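Local coordinates for N-alpha-acetyltransferase 35, NatC auxiliary subunit (Saccharomyces cerevisiae, PDB 6YGA), which serves as the auxiliary subunit of the heterotrimeric NatC N-terminal acetyltransferase, which acetylates the N-terminal Met of the L-A virus Gag protein, at residues B[40-43]-B[47-50]; B[330-335]-B[671-676]; B[385-390]-B[424-429]; B[481-486]-B[539-544]; B[621-626]-B[695-700]. All blocks are in the same frame, centred on the assembly; numbering follows the deposited sequence.

The five contacts illustrate how a largely helical auxiliary subunit is built up and joined to its partners. Contact 1 comes first in the chain and stands apart, its centre about 47 to 65 Å from those of the others, where a short strand meets the two other NatC subunits. The remaining four lie in the TPR-like helical region. Contacts 3 and 4 follow each other there, centres about 24 Å apart, each between successive helices. Contact 2 brings loop 330-335 to helix 668-701, where Tyr675 probably hydrogen-bonds to Tyr540 of contact 4. Contact 5 uses the far part of helix 668-701, centres about 38 Å apart. Contact 1 thus serves the subunit interfaces, while contacts 2 to 5 join parts of this subunit.

Contact 1: B[40-43]-B[47-50]; sequences IVKD and DLFE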
# COMPACT_ATOMS: atom_id res chain seq x y z
N ILE B 40 16.48 23.92 -23.55
CA ILE B 40 15.11 23.49 -23.81
C ILE B 40 14.25 24.74 -23.93
O ILE B 40 14.33 25.63 -23.07
CB ILE B 40 14.56 22.58 -22.70
CG1 ILE B 40 15.45 21.36 -22.49
CG2 ILE B 40 13.14 22.14 -23.02
CD1 ILE B 40 15.02 20.55 -21.29
N VAL B 41 13.45 24.81 -24.99
CA VAL B 41 12.48 25.89 -25.16
C VAL B 41 11.15 25.41 -24.57
O VAL B 41 10.58 24.42 -25.04
CB VAL B 41 12.33 26.27 -26.64
CG1 VAL B 41 11.37 27.46 -26.80
CG2 VAL B 41 13.69 26.58 -27.25
N LYS B 42 10.66 26.11 -23.56
CA LYS B 42 9.45 25.71 -22.86
C LYS B 42 8.84 26.94 -22.21
O LYS B 42 9.48 27.99 -22.09
CB LYS B 42 9.74 24.64 -21.80
CG LYS B 42 10.44 25.18 -20.56
CD LYS B 42 10.73 24.07 -19.56
CE LYS B 42 11.30 24.63 -18.27
NZ LYS B 42 10.32 25.51 -17.57
N ASP B 43 7.59 26.80 -21.78
CA ASP B 43 6.95 27.86 -21.03
C ASP B 43 7.67 28.06 -19.70
O ASP B 43 8.00 27.07 -19.03
CB ASP B 43 5.47 27.52 -20.81
CG ASP B 43 4.67 28.70 -20.30
OD1 ASP B 43 4.97 29.19 -19.19
OD2 ASP B 43 3.74 29.13 -21.01
N ASP B 47 6.77 23.13 -15.44
CA ASP B 47 7.78 22.33 -14.74
C ASP B 47 8.06 21.07 -15.54
O ASP B 47 7.13 20.38 -15.96
CB ASP B 47 7.30 21.97 -13.33
CG ASP B 47 8.41 21.39 -12.45
OD1 ASP B 47 9.39 20.80 -12.98
OD2 ASP B 47 8.31 21.51 -11.21
N LEU B 48 9.34 20.78 -15.75
CA LEU B 48 9.73 19.62 -16.54
C LEU B 48 9.48 18.29 -15.83
O LEU B 48 9.60 17.24 -16.48
CB LEU B 48 11.21 19.72 -16.93
CG LEU B 48 11.47 20.57 -18.17
CD1 LEU B 48 12.95 20.87 -18.29
CD2 LEU B 48 10.96 19.85 -19.40
N PHE B 49 9.16 18.31 -14.54
CA PHE B 49 8.80 17.06 -13.86
C PHE B 49 7.49 16.51 -14.40
O PHE B 49 7.27 15.29 -14.37
CB PHE B 49 8.70 17.28 -12.35
CG PHE B 49 8.21 16.06 -11.60
CD1 PHE B 49 9.08 15.04 -11.27
CD2 PHE B 49 6.88 15.96 -11.21
CE1 PHE B 49 8.64 13.92 -10.57
CE2 PHE B 49 6.43 14.84 -10.52
CZ PHE B 49 7.31 13.83 -10.20
N GLU B 50 6.61 17.38 -14.89
CA GLU B 50 5.34 16.92 -15.44
C GLU B 50 5.55 16.02 -16.66
O GLU B 50 4.72 15.15 -16.94
CB GLU B 50 4.46 18.12 -15.79
CG GLU B 50 3.08 17.77 -16.32
CD GLU B 50 2.16 18.97 -16.37
OE1 GLU B 50 2.56 20.06 -15.91
OE2 GLU B 50 1.02 18.83 -16.87
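Lys42 and Ile40 both meet Leu48, and the lysine serves an apolar contact along its shaft and a polar one at its end. From CB the chain of Lys42 leaves with CG placed between the backbone N and the carbonyl carbon (chi1 74°). It then runs straight, and Lys42 CD lies 3.8 Å from Leu48 CG, the two side chains crossing at a slant. Lys42 CE stays over the same branch point, 4.1 Å from Leu48 CG. A bend at the last torsion (chi4 64°) turns the ammonium away from the leucine, and Lys42 NZ donates to Asp43 O at 3.2 Å and also to the carbonyl of Phe46, so the lysine holds the turn that follows its own strand. Ile40 reaches Leu48 tip to tip, with Ile40 CD1 3.7 Å from Leu48 CD1. On the other side of the turn, Asp47 OD1 accepts from Phe49 N at 2.9 Å, an Asx turn that shapes the backbone around the buried leucine. Leu48 also packs on Gln42 of the N-alpha-acetyltransferase 30 chain. Residues 40-42 pair in an antiparallel ladder with a strand of the N-alpha-acetyltransferase 38 chain, an arrangement typical of a sheet continued across a subunit interface.

Contact 2: B[330-335]-B[671-676]; sequences NKLEQR and SLEYYC. With EDO (1,2-ethanediol), chain C.
Leu332 makes a van der Waals surface contact with Glu673 and Tyr674, where the loop between helices 319-328 and 337-347 rests against helix 668-701. One leucine serves two neighbours by dividing its branches. Leu332 CD1 lies against the extended chain of Glu673, 3.8 Å from Glu673 CB and 3.4 Å from Glu673 CD, so it follows the aliphatic part up to the carboxylate. The apolar share falls to Leu332 CD2, which is 3.9 Å from Tyr674 CB and sits near the plane of the ring at its edge, the leucine set roughly perpendicular to the tyrosine. In turn Tyr674 presents an edge to its neighbour: Tyr674 CD2 stands over the centre of the Tyr675 ring, 3.7 Å above its plane. Trp719, which also packs on Leu332, meets the Tyr674 ring edge-to-face. The loop keeps its form through Asn330, whose OD1 accepts from Arg335 N at 2.8 Å, nearly along the C=O axis. Beside it Lys331, curled through three successive bends, donates from NZ to O1 of an ethanediol at 3.0 Å and to the carbonyl of Lys327. The arrangement is that of a loop between two helices closing onto a helix far along the chain, a long-range closure within the TPR-like region.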
# COMPACT_ATOMS: atom_id res chain seq x y z
N ASN B 330 -8.61 -7.12 10.88
CA ASN B 330 -7.72 -6.96 9.74
C ASN B 330 -6.26 -7.16 10.15
O ASN B 330 -5.35 -6.64 9.49
CB ASN B 330 -7.92 -5.57 9.12
CG ASN B 330 -7.34 -5.45 7.72
OD1 ASN B 330 -7.31 -6.42 6.97
ND2 ASN B 330 -6.87 -4.26 7.38
N LYS B 331 -6.02 -7.90 11.22
CA LYS B 331 -4.70 -7.96 11.85
C LYS B 331 -3.91 -9.21 11.49
O LYS B 331 -2.70 -9.12 11.27
CB LYS B 331 -4.85 -7.88 13.37
CG LYS B 331 -3.54 -7.73 14.13
CD LYS B 331 -2.75 -6.52 13.65
CE LYS B 331 -3.52 -5.21 13.81
NZ LYS B 331 -3.83 -4.88 15.22
N LEU B 332 -4.56 -10.37 11.45
CA LEU B 332 -3.84 -11.61 11.20
C LEU B 332 -3.42 -11.72 9.74
O LEU B 332 -2.32 -12.18 9.43
CB LEU B 332 -4.69 -12.80 11.62
CG LEU B 332 -4.96 -12.80 13.13
CD1 LEU B 332 -5.91 -13.91 13.49
CD2 LEU B 332 -3.65 -12.94 13.89
N GLU B 333 -4.29 -11.30 8.82
CA GLU B 333 -3.94 -11.20 7.41
C GLU B 333 -4.78 -10.11 6.77
O GLU B 333 -5.85 -9.75 7.27
CB GLU B 333 -4.12 -12.54 6.68
CG GLU B 333 -5.56 -13.01 6.58
CD GLU B 333 -5.69 -14.34 5.86
OE1 GLU B 333 -4.66 -15.00 5.64
OE2 GLU B 333 -6.83 -14.72 5.52
N GLN B 334 -4.27 -9.58 5.66
CA GLN B 334 -4.92 -8.45 5.01
C GLN B 334 -6.24 -8.88 4.39
O GLN B 334 -6.29 -9.82 3.59
CB GLN B 334 -3.99 -7.86 3.94
CG GLN B 334 -4.54 -6.63 3.25
CD GLN B 334 -3.49 -5.89 2.44
OE1 GLN B 334 -2.36 -5.71 2.90
NE2 GLN B 334 -3.85 -5.48 1.23
N ARG B 335 -7.32 -8.19 4.76
CA ARG B 335 -8.64 -8.51 4.25
C ARG B 335 -8.80 -8.06 2.81
O ARG B 335 -8.06 -7.22 2.30
CB ARG B 335 -9.73 -7.86 5.12
CG ARG B 335 -9.83 -8.41 6.53
CD ARG B 335 -10.41 -9.82 6.54
NE ARG B 335 -10.60 -10.32 7.90
CZ ARG B 335 -11.15 -11.50 8.19
NH1 ARG B 335 -11.57 -12.30 7.22
NH2 ARG B 335 -11.27 -11.87 9.46
N SER B 671 -8.87 -13.43 17.89
CA SER B 671 -8.02 -13.08 19.02
C SER B 671 -7.33 -14.31 19.61
O SER B 671 -6.17 -14.24 20.03
CB SER B 671 -8.83 -12.34 20.09
OG SER B 671 -9.84 -13.17 20.64
N LEU B 672 -8.03 -15.44 19.63
CA LEU B 672 -7.39 -16.69 20.05
C LEU B 672 -6.27 -17.07 19.09
O LEU B 672 -5.18 -17.46 19.52
CB LEU B 672 -8.43 -17.81 20.13
CG LEU B 672 -9.42 -17.73 21.30
CD1 LEU B 672 -10.47 -18.83 21.18
CD2 LEU B 672 -8.69 -17.83 22.63
N GLU B 673 -6.53 -16.95 17.79
CA GLU B 673 -5.52 -17.27 16.79
C GLU B 673 -4.30 -16.37 16.95
O GLU B 673 -3.16 -16.82 16.78
CB GLU B 673 -6.11 -17.14 15.39
CG GLU B 673 -5.15 -17.41 14.25
CD GLU B 673 -5.80 -17.24 12.89
OE1 GLU B 673 -7.04 -17.21 12.82
OE2 GLU B 673 -5.06 -17.14 11.88
N TYR B 674 -4.52 -15.10 17.29
CA TYR B 674 -3.40 -14.18 17.52
C TYR B 674 -2.54 -14.63 18.69
O TYR B 674 -1.32 -14.76 18.57
CB TYR B 674 -3.94 -12.77 17.75
CG TYR B 674 -2.92 -11.83 18.35
CD1 TYR B 674 -1.88 -11.32 17.58
CD2 TYR B 674 -3.00 -11.45 19.69
CE1 TYR B 674 -0.95 -10.46 18.12
CE2 TYR B 674 -2.06 -10.59 20.24
CZ TYR B 674 -1.04 -10.10 19.44
OH TYR B 674 -0.11 -9.24 19.98
N TYR B 675 -3.16 -14.88 19.85
CA TYR B 675 -2.38 -15.26 21.03
C TYR B 675 -1.74 -16.63 20.84
O TYR B 675 -0.66 -16.88 21.39
CB TYR B 675 -3.26 -15.24 22.28
CG TYR B 675 -3.49 -13.84 22.80
CD1 TYR B 675 -2.49 -13.18 23.51
CD2 TYR B 675 -4.68 -13.18 22.57
CE1 TYR B 675 -2.69 -11.89 23.99
CE2 TYR B 675 -4.89 -11.90 23.04
CZ TYR B 675 -3.89 -11.26 23.75
OH TYR B 675 -4.10 -9.98 24.21
N CYS B 676 -2.38 -17.52 20.08
CA CYS B 676 -1.73 -18.77 19.71
C CYS B 676 -0.45 -18.51 18.93
O CYS B 676 0.60 -19.11 19.21
CB CYS B 676 -2.69 -19.64 18.91
SG CYS B 676 -1.98 -21.22 18.40
C1 EDO C . -3.96 -6.72 18.86
O1 EDO C . -3.09 -6.27 17.82
C2 EDO C . -3.28 -6.54 20.21
O2 EDO C . -4.19 -6.90 21.26

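Contact 3: B[385-390]-B[424-429]; sequences NELIQE and QAQFES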
# COMPACT_ATOMS: atom_id res chain seq x y z
N ASN B 385 -18.60 20.62 22.60
CA ASN B 385 -17.27 21.11 22.96
C ASN B 385 -16.29 20.87 21.82
O ASN B 385 -16.33 19.84 21.14
CB ASN B 385 -16.78 20.42 24.24
CG ASN B 385 -15.42 20.91 24.67
OD1 ASN B 385 -14.39 20.47 24.14
ND2 ASN B 385 -15.39 21.81 25.65
N GLU B 386 -15.40 21.85 21.60
CA GLU B 386 -14.47 21.78 20.48
C GLU B 386 -13.41 20.71 20.69
O GLU B 386 -13.06 19.98 19.75
CB GLU B 386 -13.81 23.14 20.25
CG GLU B 386 -14.75 24.19 19.67
CD GLU B 386 -15.13 23.89 18.23
OE1 GLU B 386 -14.25 23.50 17.44
OE2 GLU B 386 -16.32 24.05 17.89
N LEU B 387 -12.88 20.59 21.92
CA LEU B 387 -11.89 19.56 22.20
C LEU B 387 -12.48 18.17 22.03
O LEU B 387 -11.82 17.26 21.51
CB LEU B 387 -11.33 19.74 23.61
CG LEU B 387 -10.09 20.62 23.74
CD1 LEU B 387 -9.70 20.80 25.20
CD2 LEU B 387 -8.94 20.02 22.95
N ILE B 388 -13.73 17.97 22.47
CA ILE B 388 -14.37 16.67 22.31
C ILE B 388 -14.68 16.41 20.84
O ILE B 388 -14.58 15.28 20.36
CB ILE B 388 -15.62 16.59 23.20
CG1 ILE B 388 -15.23 16.64 24.67
CG2 ILE B 388 -16.43 15.33 22.90
CD1 ILE B 388 -16.40 16.74 25.63
N GLN B 389 -15.06 17.46 20.10
CA GLN B 389 -15.33 17.31 18.67
C GLN B 389 -14.07 16.87 17.93
O GLN B 389 -14.12 15.97 17.08
CB GLN B 389 -15.87 18.62 18.10
CG GLN B 389 -16.67 18.47 16.83
CD GLN B 389 -18.14 18.19 17.10
OE1 GLN B 389 -18.75 18.81 17.96
NE2 GLN B 389 -18.70 17.24 16.36
N GLU B 390 -12.94 17.52 18.23
CA GLU B 390 -11.67 17.13 17.62
C GLU B 390 -11.26 15.73 18.05
O GLU B 390 -10.78 14.94 17.23
CB GLU B 390 -10.60 18.15 17.98
CG GLU B 390 -9.19 17.81 17.51
CD GLU B 390 -8.90 18.27 16.10
OE1 GLU B 390 -9.83 18.30 15.27
OE2 GLU B 390 -7.73 18.63 15.82
N GLN B 424 -3.43 15.95 23.59
CA GLN B 424 -3.18 15.73 25.01
C GLN B 424 -2.67 16.99 25.69
O GLN B 424 -3.08 17.31 26.81
CB GLN B 424 -2.19 14.57 25.20
CG GLN B 424 -1.88 14.24 26.65
CD GLN B 424 -0.72 13.28 26.80
OE1 GLN B 424 -0.40 12.51 25.89
NE2 GLN B 424 -0.06 13.33 27.95
N ALA B 425 -1.77 17.73 25.03
CA ALA B 425 -1.26 18.96 25.61
C ALA B 425 -2.34 20.04 25.70
O ALA B 425 -2.27 20.90 26.57
CB ALA B 425 -0.07 19.47 24.79
N GLN B 426 -3.33 20.00 24.80
CA GLN B 426 -4.40 21.00 24.87
C GLN B 426 -5.37 20.68 26.00
O GLN B 426 -5.83 21.59 26.69
CB GLN B 426 -5.12 21.08 23.52
CG GLN B 426 -6.12 22.23 23.42
CD GLN B 426 -5.45 23.60 23.44
OE1 GLN B 426 -4.30 23.75 23.03
NE2 GLN B 426 -6.17 24.60 23.93
N PHE B 427 -5.69 19.40 26.19
CA PHE B 427 -6.42 18.99 27.38
C PHE B 427 -5.65 19.34 28.65
O PHE B 427 -6.23 19.77 29.65
CB PHE B 427 -6.69 17.48 27.35
CG PHE B 427 -7.88 17.09 26.52
CD1 PHE B 427 -9.13 17.61 26.79
CD2 PHE B 427 -7.75 16.16 25.50
CE1 PHE B 427 -10.23 17.24 26.03
CE2 PHE B 427 -8.84 15.78 24.74
CZ PHE B 427 -10.08 16.32 25.00
N GLU B 428 -4.32 19.18 28.61
CA GLU B 428 -3.50 19.47 29.78
C GLU B 428 -3.55 20.95 30.14
O GLU B 428 -3.57 21.30 31.33
CB GLU B 428 -2.06 19.01 29.52
CG GLU B 428 -1.35 18.48 30.75
CD GLU B 428 -0.96 19.57 31.72
OE1 GLU B 428 -0.63 20.69 31.26
OE2 GLU B 428 -0.97 19.32 32.94
N SER B 429 -3.58 21.83 29.14
CA SER B 429 -3.58 23.26 29.42
C SER B 429 -4.89 23.71 30.05
O SER B 429 -4.91 24.73 30.76
CB SER B 429 -3.30 24.05 28.14
OG SER B 429 -4.31 23.84 27.17
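The Phe427 ring carries Leu387 CD2 over one face, 4.3 Å above the centre. The leucine meets the ring with more than this one methyl: Leu387 CB is 3.6 Å from Phe427 CE1, and Leu387 CD1 comes equally near Phe427 CD1, the two side chains lying alongside each other and pointing opposite ways. The CB of Phe427 points alongside the other helix, but with CG anti to its own carbonyl carbon (chi1 -82°) the ring turns back toward Leu387. Tyr435 and Tyr364 pack on the phenylalanine as well, the Tyr435 ring inclined to it by about 30°. The start of helix 386-402 thus meets the end of helix 406-429; these are consecutive helices joined by a short loop, a helical hairpin of the kind found in TPR-like folds. Gln426 adds its aliphatic part: Gln426 CG stands 3.6 Å from Leu387 CD2, its chain roughly square to the leucine. Asn385 is the N-cap of the first helix, and its OD1 accepts from Ile388 N at 3.1 Å, in the carbonyl plane on a lone pair, with a weaker bond from Leu387 N. At the C-terminal end of the second helix Ser429 OG donates to Gln426 O at 2.8 Å.

Contact 4: B[481-486]-B[539-544]; sequences TFLKDS and NYLLKE. With EDO (1,2-ethanediol), chain D; EDO (1,2-ethanediol), chain C.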
# COMPACT_ATOMS: atom_id res chain seq x y z
N THR B 481 3.11 1.54 34.03
CA THR B 481 3.04 2.42 35.19
C THR B 481 1.78 3.28 35.15
O THR B 481 1.09 3.43 36.17
CB THR B 481 4.28 3.31 35.26
OG1 THR B 481 5.45 2.50 35.43
CG2 THR B 481 4.18 4.30 36.41
N PHE B 482 1.47 3.84 33.99
CA PHE B 482 0.24 4.62 33.83
C PHE B 482 -0.99 3.77 34.08
O PHE B 482 -1.92 4.20 34.78
CB PHE B 482 0.21 5.24 32.43
CG PHE B 482 -1.13 5.80 32.04
CD1 PHE B 482 -1.54 7.05 32.48
CD2 PHE B 482 -1.98 5.08 31.20
CE1 PHE B 482 -2.77 7.56 32.11
CE2 PHE B 482 -3.21 5.58 30.82
CZ PHE B 482 -3.60 6.83 31.28
N LEU B 483 -1.03 2.55 33.53
CA LEU B 483 -2.19 1.69 33.73
C LEU B 483 -2.32 1.26 35.18
O LEU B 483 -3.44 1.14 35.70
CB LEU B 483 -2.11 0.47 32.82
CG LEU B 483 -2.34 0.70 31.33
CD1 LEU B 483 -2.09 -0.59 30.58
CD2 LEU B 483 -3.74 1.24 31.06
N LYS B 484 -1.19 1.02 35.86
CA LYS B 484 -1.25 0.59 37.25
C LYS B 484 -1.82 1.69 38.14
O LYS B 484 -2.62 1.42 39.04
CB LYS B 484 0.14 0.17 37.73
CG LYS B 484 0.13 -0.55 39.07
CD LYS B 484 -0.68 -1.83 38.99
CE LYS B 484 -0.94 -2.43 40.36
NZ LYS B 484 -1.69 -3.71 40.24
N ASP B 485 -1.40 2.94 37.90
CA ASP B 485 -1.97 4.06 38.64
C ASP B 485 -3.45 4.24 38.32
O ASP B 485 -4.25 4.53 39.22
CB ASP B 485 -1.19 5.34 38.31
CG ASP B 485 0.27 5.26 38.73
OD1 ASP B 485 0.65 4.30 39.43
OD2 ASP B 485 1.04 6.17 38.35
N SER B 486 -3.83 4.06 37.05
CA SER B 486 -5.25 4.13 36.69
C SER B 486 -6.06 3.09 37.45
O SER B 486 -7.16 3.39 37.94
CB SER B 486 -5.42 3.94 35.18
OG SER B 486 -4.74 4.94 34.44
N ASN B 539 -7.29 -4.78 34.11
CA ASN B 539 -6.56 -6.00 34.43
C ASN B 539 -6.07 -6.69 33.17
O ASN B 539 -4.95 -7.22 33.14
CB ASN B 539 -7.46 -6.93 35.25
CG ASN B 539 -6.74 -7.51 36.44
OD1 ASN B 539 -6.69 -6.90 37.50
ND2 ASN B 539 -6.18 -8.70 36.26
N TYR B 540 -6.89 -6.69 32.12
CA TYR B 540 -6.47 -7.29 30.85
C TYR B 540 -5.38 -6.47 30.18
O TYR B 540 -4.41 -7.03 29.65
CB TYR B 540 -7.67 -7.45 29.93
CG TYR B 540 -7.30 -7.60 28.47
CD1 TYR B 540 -6.66 -8.74 28.01
CD2 TYR B 540 -7.60 -6.60 27.55
CE1 TYR B 540 -6.31 -8.88 26.67
CE2 TYR B 540 -7.27 -6.74 26.21
CZ TYR B 540 -6.62 -7.88 25.78
OH TYR B 540 -6.28 -8.03 24.45
N LEU B 541 -5.52 -5.14 30.18
CA LEU B 541 -4.50 -4.29 29.57
C LEU B 541 -3.16 -4.44 30.27
O LEU B 541 -2.11 -4.42 29.63
CB LEU B 541 -4.96 -2.83 29.59
CG LEU B 541 -6.16 -2.47 28.71
CD1 LEU B 541 -6.50 -1.00 28.87
CD2 LEU B 541 -5.87 -2.79 27.25
N LEU B 542 -3.18 -4.58 31.60
CA LEU B 542 -1.94 -4.77 32.33
C LEU B 542 -1.28 -6.09 31.97
O LEU B 542 -0.06 -6.17 31.83
CB LEU B 542 -2.19 -4.68 33.84
CG LEU B 542 -2.33 -3.27 34.40
CD1 LEU B 542 -2.89 -3.29 35.81
CD2 LEU B 542 -0.98 -2.58 34.37
N LYS B 543 -2.08 -7.15 31.82
CA LYS B 543 -1.53 -8.44 31.41
C LYS B 543 -0.98 -8.39 29.99
O LYS B 543 0.06 -8.98 29.70
CB LYS B 543 -2.58 -9.54 31.54
CG LYS B 543 -2.47 -10.35 32.81
CD LYS B 543 -3.01 -11.76 32.62
CE LYS B 543 -2.63 -12.64 33.79
NZ LYS B 543 -1.15 -12.72 33.97
N GLU B 544 -1.67 -7.69 29.09
CA GLU B 544 -1.18 -7.61 27.72
C GLU B 544 0.09 -6.78 27.62
O GLU B 544 1.03 -7.15 26.91
CB GLU B 544 -2.26 -7.04 26.80
CG GLU B 544 -1.78 -6.88 25.36
CD GLU B 544 -2.90 -6.62 24.38
OE1 GLU B 544 -3.62 -5.62 24.55
OE2 GLU B 544 -3.06 -7.43 23.44
C1 EDO D . 1.31 -8.63 23.61
O1 EDO D . 2.08 -7.92 22.63
C2 EDO D . -0.09 -8.91 23.08
O2 EDO D . -0.62 -7.75 22.43
C1 EDO C . -3.96 -6.72 18.86
O1 EDO C . -3.09 -6.27 17.82
C2 EDO C . -3.28 -6.54 20.21
O2 EDO C . -4.19 -6.90 21.26
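A long antiparallel hairpin of helices 465-506 and 511-564 provides this contact, in which Leu483 meets Leu541 and Leu542. The two short segments run at 158° to one another with their axes 9.8 Å apart. Leu483 works at both ends of its side chain. Near the backbone Leu483 CB is 3.6 Å from Leu542 CD2, while its tip passes to the neighbouring residue, Leu483 CD1 standing 3.8 Å from Leu541 CB as the two side chains cross at about a right angle. Leu542 brings its methyls nearer to the first helix than the direction of its CB would suggest, and Leu542 CD1 meets the shaft of Lys484 at Lys484 CD, 4.1 Å away. Phe441 of helix 433-456 packs on Leu483 and Leu541, so a third helix of the TPR-like region touches both leucines. Within the first helix, Phe482 O accepts from both Ser486 N and Ser486 OG, which approach from opposite faces of its plane, and Ser486 OG also lies over the Phe482 ring, 3.8 Å above its centre. Glu544 extends away from the leucines, and Glu544 OE2 accepts from O2 of one ethanediol at 2.7 Å and from a second ethanediol close by. The hydroxyl of Tyr540 pairs with that of Tyr675 on helix 668-701.

Contact 5: B[621-626]-B[695-700]; sequences AFDIKL and TLKKNI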
# COMPACT_ATOMS: atom_id res chain seq x y z
N ALA B 621 34.13 -15.86 34.38
CA ALA B 621 33.25 -14.75 34.74
C ALA B 621 32.23 -14.50 33.63
O ALA B 621 31.05 -14.22 33.91
CB ALA B 621 34.07 -13.49 35.02
N PHE B 622 32.66 -14.59 32.37
CA PHE B 622 31.73 -14.49 31.25
C PHE B 622 30.67 -15.57 31.31
O PHE B 622 29.49 -15.32 31.05
CB PHE B 622 32.51 -14.55 29.94
CG PHE B 622 31.64 -14.57 28.71
CD1 PHE B 622 31.19 -15.77 28.18
CD2 PHE B 622 31.28 -13.39 28.08
CE1 PHE B 622 30.39 -15.79 27.05
CE2 PHE B 622 30.49 -13.40 26.95
CZ PHE B 622 30.04 -14.61 26.43
N ASP B 623 31.07 -16.80 31.67
CA ASP B 623 30.13 -17.92 31.65
C ASP B 623 29.03 -17.74 32.68
O ASP B 623 27.87 -18.09 32.43
CB ASP B 623 30.87 -19.23 31.88
CG ASP B 623 31.70 -19.64 30.68
OD1 ASP B 623 31.13 -19.74 29.57
OD2 ASP B 623 32.92 -19.86 30.85
N ILE B 624 29.36 -17.21 33.85
CA ILE B 624 28.36 -17.04 34.90
C ILE B 624 27.35 -15.96 34.52
O ILE B 624 26.14 -16.12 34.73
CB ILE B 624 29.04 -16.74 36.25
CG1 ILE B 624 29.80 -17.97 36.74
CG2 ILE B 624 28.01 -16.28 37.27
CD1 ILE B 624 30.46 -17.79 38.08
N LYS B 625 27.82 -14.85 33.95
CA LYS B 625 26.90 -13.80 33.54
C LYS B 625 26.04 -14.24 32.37
O LYS B 625 24.86 -13.87 32.28
CB LYS B 625 27.66 -12.52 33.21
CG LYS B 625 28.20 -11.78 34.43
CD LYS B 625 28.57 -10.35 34.08
CE LYS B 625 28.89 -9.55 35.32
NZ LYS B 625 29.16 -8.12 35.00
N LEU B 626 26.60 -15.04 31.46
CA LEU B 626 25.81 -15.56 30.34
C LEU B 626 24.71 -16.48 30.84
O LEU B 626 23.59 -16.47 30.30
CB LEU B 626 26.72 -16.28 29.35
CG LEU B 626 26.01 -17.00 28.19
CD1 LEU B 626 25.21 -16.02 27.35
CD2 LEU B 626 27.01 -17.76 27.33
N THR B 695 25.93 -23.05 19.98
CA THR B 695 26.75 -22.84 18.79
C THR B 695 27.97 -21.98 19.10
O THR B 695 29.08 -22.27 18.63
CB THR B 695 25.91 -22.19 17.68
OG1 THR B 695 24.89 -23.10 17.26
CG2 THR B 695 26.78 -21.81 16.49
N LEU B 696 27.81 -20.94 19.92
CA LEU B 696 28.88 -19.97 20.12
C LEU B 696 29.93 -20.45 21.11
O LEU B 696 31.10 -20.08 20.99
CB LEU B 696 28.29 -18.63 20.56
CG LEU B 696 27.39 -18.02 19.49
CD1 LEU B 696 26.94 -16.62 19.87
CD2 LEU B 696 28.10 -18.04 18.14
N LYS B 697 29.53 -21.27 22.09
CA LYS B 697 30.51 -21.85 23.00
C LYS B 697 31.47 -22.77 22.25
O LYS B 697 32.68 -22.76 22.50
CB LYS B 697 29.80 -22.61 24.12
CG LYS B 697 29.13 -21.71 25.15
CD LYS B 697 28.39 -22.54 26.19
CE LYS B 697 27.89 -21.68 27.34
NZ LYS B 697 29.02 -21.08 28.11
N LYS B 698 30.95 -23.58 21.32
CA LYS B 698 31.82 -24.41 20.50
C LYS B 698 32.69 -23.57 19.58
O LYS B 698 33.83 -23.93 19.29
CB LYS B 698 30.99 -25.40 19.67
CG LYS B 698 30.15 -26.37 20.49
CD LYS B 698 29.44 -27.37 19.58
CE LYS B 698 30.43 -28.18 18.78
NZ LYS B 698 31.32 -29.00 19.65
N ASN B 699 32.17 -22.43 19.12
CA ASN B 699 32.88 -21.63 18.12
C ASN B 699 34.10 -20.95 18.72
O ASN B 699 35.15 -20.85 18.07
CB ASN B 699 31.93 -20.60 17.51
CG ASN B 699 32.33 -20.22 16.09
OD1 ASN B 699 32.74 -21.06 15.29
ND2 ASN B 699 32.21 -18.93 15.77
N ILE B 700 33.99 -20.46 19.96
CA ILE B 700 35.13 -19.81 20.61
C ILE B 700 36.28 -20.80 20.80
O ILE B 700 37.45 -20.44 20.67
CB ILE B 700 34.69 -19.19 21.95
CG1 ILE B 700 33.96 -17.86 21.71
CG2 ILE B 700 35.87 -19.00 22.90
CD1 ILE B 700 33.70 -17.06 22.97
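A salt bridge joins Asp623 to Lys697, with Asp623 OD1 2.9 Å from Lys697 NZ. Neither CB points straight across, and both groups arrive by their torsions. CG of Asp623 lies anti to its carbonyl carbon (chi1 -72°), which brings the carboxylate toward the lysine. Lys697 runs extended as far as CE and then bends (chi4 -65°), which carries its nitrogen to the carboxylate, the two side chains lying at a slant. With the nearest CA atoms, those of Asp623 and Lys697, 9.5 Å apart, the lysine spans most of the gap itself. This pair ties the start of helix 619-653 to the end of helix 668-701, consecutive long helices of the TPR-like region whose backbones stand well apart here and are bridged by side chains. Apolar packing is slight: Leu626 reaches the lysine tip to tip, Leu626 CD2 lying 4.0 Å from Lys697 CE. The methyl thus touches the end of the same chain whose ammonium the aspartate holds, and Leu626 is itself buried against Ile561 of helix 511-564. Aromatic contacts beside the bridge come from Phe565, just beyond helix 511-564, which meets Phe622 edge-to-face and also packs on Leu696, so it touches both helices.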